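Local coordinates for similar to hydroxylamine oxidoreductase (Kuenenia stuttgartiensis, PDB 6H5L), which probably acts as a reductase, carrying several c-type hemes that pass electrons within a large multiheme complex of an anammox bacterium, at residues E222-E227 with K264-V269. Numbering follows the deposited sequence.
With HEC (heme c), chain G.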
loop_
_atom_site.group_PDB
_atom_site.type_symbol
_atom_site.label_atom_id
_atom_site.label_comp_id
_atom_site.label_asym_id
_atom_site.label_seq_id
_atom_site.Cartn_x
_atom_site.Cartn_y
_atom_site.Cartn_z
ATOM N N GLU A 222 3.703 24.007 16.588
ATOM C CA GLU A 222 4.787 24.961 16.379
ATOM C C GLU A 222 5.179 25.647 17.682
ATOM O O GLU A 222 6.357 25.951 17.899
ATOM C CB GLU A 222 4.388 25.992 15.327
ATOM C CG GLU A 222 5.505 26.944 14.950
ATOM C CD GLU A 222 4.995 28.180 14.249
ATOM O OE1 GLU A 222 4.238 28.045 13.265
ATOM O OE2 GLU A 222 5.341 29.291 14.697
ATOM N N GLY A 223 4.206 25.908 18.558
ATOM C CA GLY A 223 4.519 26.537 19.830
ATOM C C GLY A 223 5.358 25.665 20.741
ATOM O O GLY A 223 6.096 26.176 21.588
ATOM N N ARG A 224 5.268 24.347 20.581
ATOM C CA ARG A 224 5.986 23.413 21.437
ATOM C C ARG A 224 7.379 23.071 20.926
ATOM O O ARG A 224 8.168 22.486 21.678
ATOM C CB ARG A 224 5.169 22.126 21.611
ATOM C CG ARG A 224 3.928 22.305 22.472
ATOM C CD ARG A 224 3.289 20.975 22.820
ATOM N NE ARG A 224 2.373 20.496 21.791
ATOM C CZ ARG A 224 1.051 20.621 21.855
ATOM N NH1 ARG A 224 0.490 21.216 22.899
ATOM N NH2 ARG A 224 0.290 20.148 20.878
ATOM N N GLN A 225 7.705 23.416 19.673
ATOM C CA GLN A 225 9.074 23.088 19.293
ATOM C C GLN A 225 10.022 24.215 19.692
ATOM O O GLN A 225 9.633 25.387 19.685
ATOM C CB GLN A 225 9.168 22.823 17.795
ATOM C CG GLN A 225 8.118 23.522 16.955
ATOM C CD GLN A 225 7.935 22.869 15.597
ATOM O OE1 GLN A 225 8.084 21.655 15.455
ATOM N NE2 GLN A 225 7.611 23.673 14.592
ATOM N N PRO A 226 11.266 23.870 20.049
ATOM C CA PRO A 226 12.193 24.883 20.586
ATOM C C PRO A 226 12.431 26.073 19.673
ATOM O O PRO A 226 12.714 27.171 20.170
ATOM C CB PRO A 226 13.484 24.084 20.802
ATOM C CG PRO A 226 13.031 22.692 21.017
ATOM C CD PRO A 226 11.820 22.510 20.141
ATOM N N GLU A 227 12.324 25.893 18.353
ATOM C CA GLU A 227 12.628 26.978 17.426
ATOM C C GLU A 227 11.674 28.158 17.566
ATOM O O GLU A 227 11.995 29.256 17.096
ATOM C CB GLU A 227 12.608 26.464 15.983
ATOM C CG GLU A 227 13.828 25.638 15.577
ATOM C CD GLU A 227 13.791 24.213 16.105
ATOM O OE1 GLU A 227 14.748 23.454 15.839
ATOM O OE2 GLU A 227 12.805 23.847 16.779
ATOM N N LYS A 264 1.212 16.080 21.022
ATOM C CA LYS A 264 0.781 15.784 22.382
ATOM C C LYS A 264 1.055 16.979 23.287
ATOM O O LYS A 264 2.162 17.530 23.252
ATOM C CB LYS A 264 1.501 14.555 22.922
ATOM C CG LYS A 264 1.447 13.349 21.995
ATOM C CD LYS A 264 2.202 12.156 22.564
ATOM C CE LYS A 264 1.294 11.247 23.379
ATOM N NZ LYS A 264 1.983 9.978 23.751
ATOM N N PRO A 265 0.085 17.413 24.090
ATOM C CA PRO A 265 0.371 18.441 25.095
ATOM C C PRO A 265 1.451 17.975 26.060
ATOM O O PRO A 265 1.717 16.781 26.211
ATOM C CB PRO A 265 -0.977 18.635 25.805
ATOM C CG PRO A 265 -1.793 17.429 25.441
ATOM C CD PRO A 265 -1.333 17.024 24.079
ATOM N N LEU A 266 2.082 18.953 26.717
ATOM C CA LEU A 266 3.271 18.671 27.517
ATOM C C LEU A 266 2.978 17.676 28.633
ATOM O O LEU A 266 3.817 16.822 28.945
ATOM C CB LEU A 266 3.833 19.972 28.089
ATOM C CG LEU A 266 4.390 20.951 27.056
ATOM C CD1 LEU A 266 4.619 22.317 27.678
ATOM C CD2 LEU A 266 5.679 20.407 26.460
ATOM N N VAL A 267 1.792 17.761 29.239
ATOM C CA VAL A 267 1.463 16.865 30.341
ATOM C C VAL A 267 1.281 15.427 29.868
ATOM O O VAL A 267 1.382 14.496 30.676
ATOM C CB VAL A 267 0.208 17.370 31.082
ATOM C CG1 VAL A 267 -1.058 17.034 30.301
ATOM C CG2 VAL A 267 0.149 16.802 32.495
ATOM N N GLU A 268 1.019 15.215 28.579
ATOM C CA GLU A 268 0.884 13.874 28.026
ATOM C C GLU A 268 2.180 13.341 27.433
ATOM O O GLU A 268 2.213 12.188 26.989
ATOM C CB GLU A 268 -0.212 13.848 26.953
ATOM C CG GLU A 268 -1.582 14.302 27.433
ATOM C CD GLU A 268 -2.146 13.420 28.529
ATOM O OE1 GLU A 268 -2.916 13.937 29.367
ATOM O OE2 GLU A 268 -1.824 12.213 28.555
ATOM N N VAL A 269 3.241 14.145 27.412
ATOM C CA VAL A 269 4.502 13.725 26.812
ATOM C C VAL A 269 5.176 12.704 27.719
ATOM O O VAL A 269 5.472 12.987 28.885
ATOM C CB VAL A 269 5.417 14.931 26.564
ATOM C CG1 VAL A 269 6.812 14.466 26.174
ATOM C CG2 VAL A 269 4.829 15.829 25.486
HETATM FE FE HEC G . 0.085 29.610 23.897
HETATM C CHA HEC G . -0.688 26.263 23.889
HETATM C CHB HEC G . -3.255 30.357 23.569
HETATM C CHC HEC G . 0.756 32.963 24.416
HETATM C CHD HEC G . 3.417 28.947 23.835
HETATM N NA HEC G . -1.648 28.515 23.746
HETATM C C1A HEC G . -1.740 27.138 23.778
HETATM C C2A HEC G . -3.134 26.769 23.674
HETATM C C3A HEC G . -3.847 27.893 23.588
HETATM C C4A HEC G . -2.930 29.018 23.629
HETATM C CMA HEC G . -5.382 27.969 23.463
HETATM C CAA HEC G . -3.689 25.326 23.677
HETATM C CBA HEC G . -3.917 24.830 22.253
HETATM C CGA HEC G . -4.462 23.425 22.304
HETATM O O1A HEC G . -4.316 22.762 23.364
HETATM O O2A HEC G . -5.037 22.965 21.284
HETATM N NB HEC G . -1.029 31.352 23.907
HETATM C C1B HEC G . -2.410 31.399 23.894
HETATM C C2B HEC G . -2.811 32.735 24.282
HETATM C C3B HEC G . -1.708 33.458 24.509
HETATM C C4B HEC G . -0.564 32.601 24.279
HETATM C CMB HEC G . -4.272 33.213 24.394
HETATM C CAB HEC G . -1.627 34.937 24.951
HETATM C CBB HEC G . -2.067 35.090 26.425
HETATM N NC HEC G . 1.771 30.750 24.086
HETATM C C1C HEC G . 1.833 32.112 24.311
HETATM C C2C HEC G . 3.218 32.465 24.543
HETATM C C3C HEC G . 3.960 31.389 24.252
HETATM C C4C HEC G . 3.063 30.265 24.044
HETATM C CMC HEC G . 3.728 33.920 24.658
HETATM C CAC HEC G . 5.502 31.310 24.283
HETATM C CBC HEC G . 6.011 31.494 25.731
HETATM N ND HEC G . 1.190 27.871 23.806
HETATM C C1D HEC G . 2.577 27.854 23.927
HETATM C C2D HEC G . 2.993 26.490 24.167
HETATM C C3D HEC G . 1.711 25.655 24.185
HETATM C C4D HEC G . 0.645 26.597 23.953
HETATM C CMD HEC G . 4.426 25.972 24.365
HETATM C CAD HEC G . 1.582 24.134 24.414
HETATM C CBD HEC G . 1.000 23.930 25.811
HETATM C CGD HEC G . 1.187 22.513 26.285
HETATM O O1D HEC G . 0.957 22.253 27.494
HETATM O O2D HEC G . 1.571 21.644 25.461
#
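Arg224 reaches across to Lys264, Pro265 and Leu266 and meets them around a heme c propionate; direct burial between the segments is modest, 158 Å². From helix 220-224 the CB of Arg224 points toward the loop 264-269. With CG beside the backbone N and anti to the carbonyl carbon, the torsion (chi1 -71°) brings CG to 3.6 Å from HEC CAD. CD comes near both the carboxylate and the Lys264 carbonyl, and packs loosely on Leu266 CG. A bend at chi3 then turns the guanidinium so that the propionate meets it at an edge, near its plane, where NH1 donates to HEC O2D over 2.8 Å with an N-H...O angle of 151°. Over one face stand Lys264 O, offset toward the rim, and Pro265 N, above the centre. Because that carbonyl sits above the plane, NE lies 3.3 Å from Lys264 O at an angle too poor for a hydrogen bond; NE donates to Phe262 O instead, and NH2 also finds a partner just outside the two segments.

The site belongs to a heme pocket of the multiheme cytochrome fold, where the segments grip one propionate oxygen, with a second heme about 6 Å from the Arg224 side chain. Leu266 N, at the start of a 3-10 turn closed by Glu268 N to Pro265 O (2.9 Å), donates to HEC O2D over 3.0 Å at 146°. One oxygen thus receives two N-H groups, one from each segment, while Leu266 CG packs 3.6 Å from HEC CGD. A leucine in place of Arg224 would probably leave the propionate charge without its guanidinium mate, and Phe262 O without its NE donor. Tyr108 OH is also hydrogen-bonded to this heme.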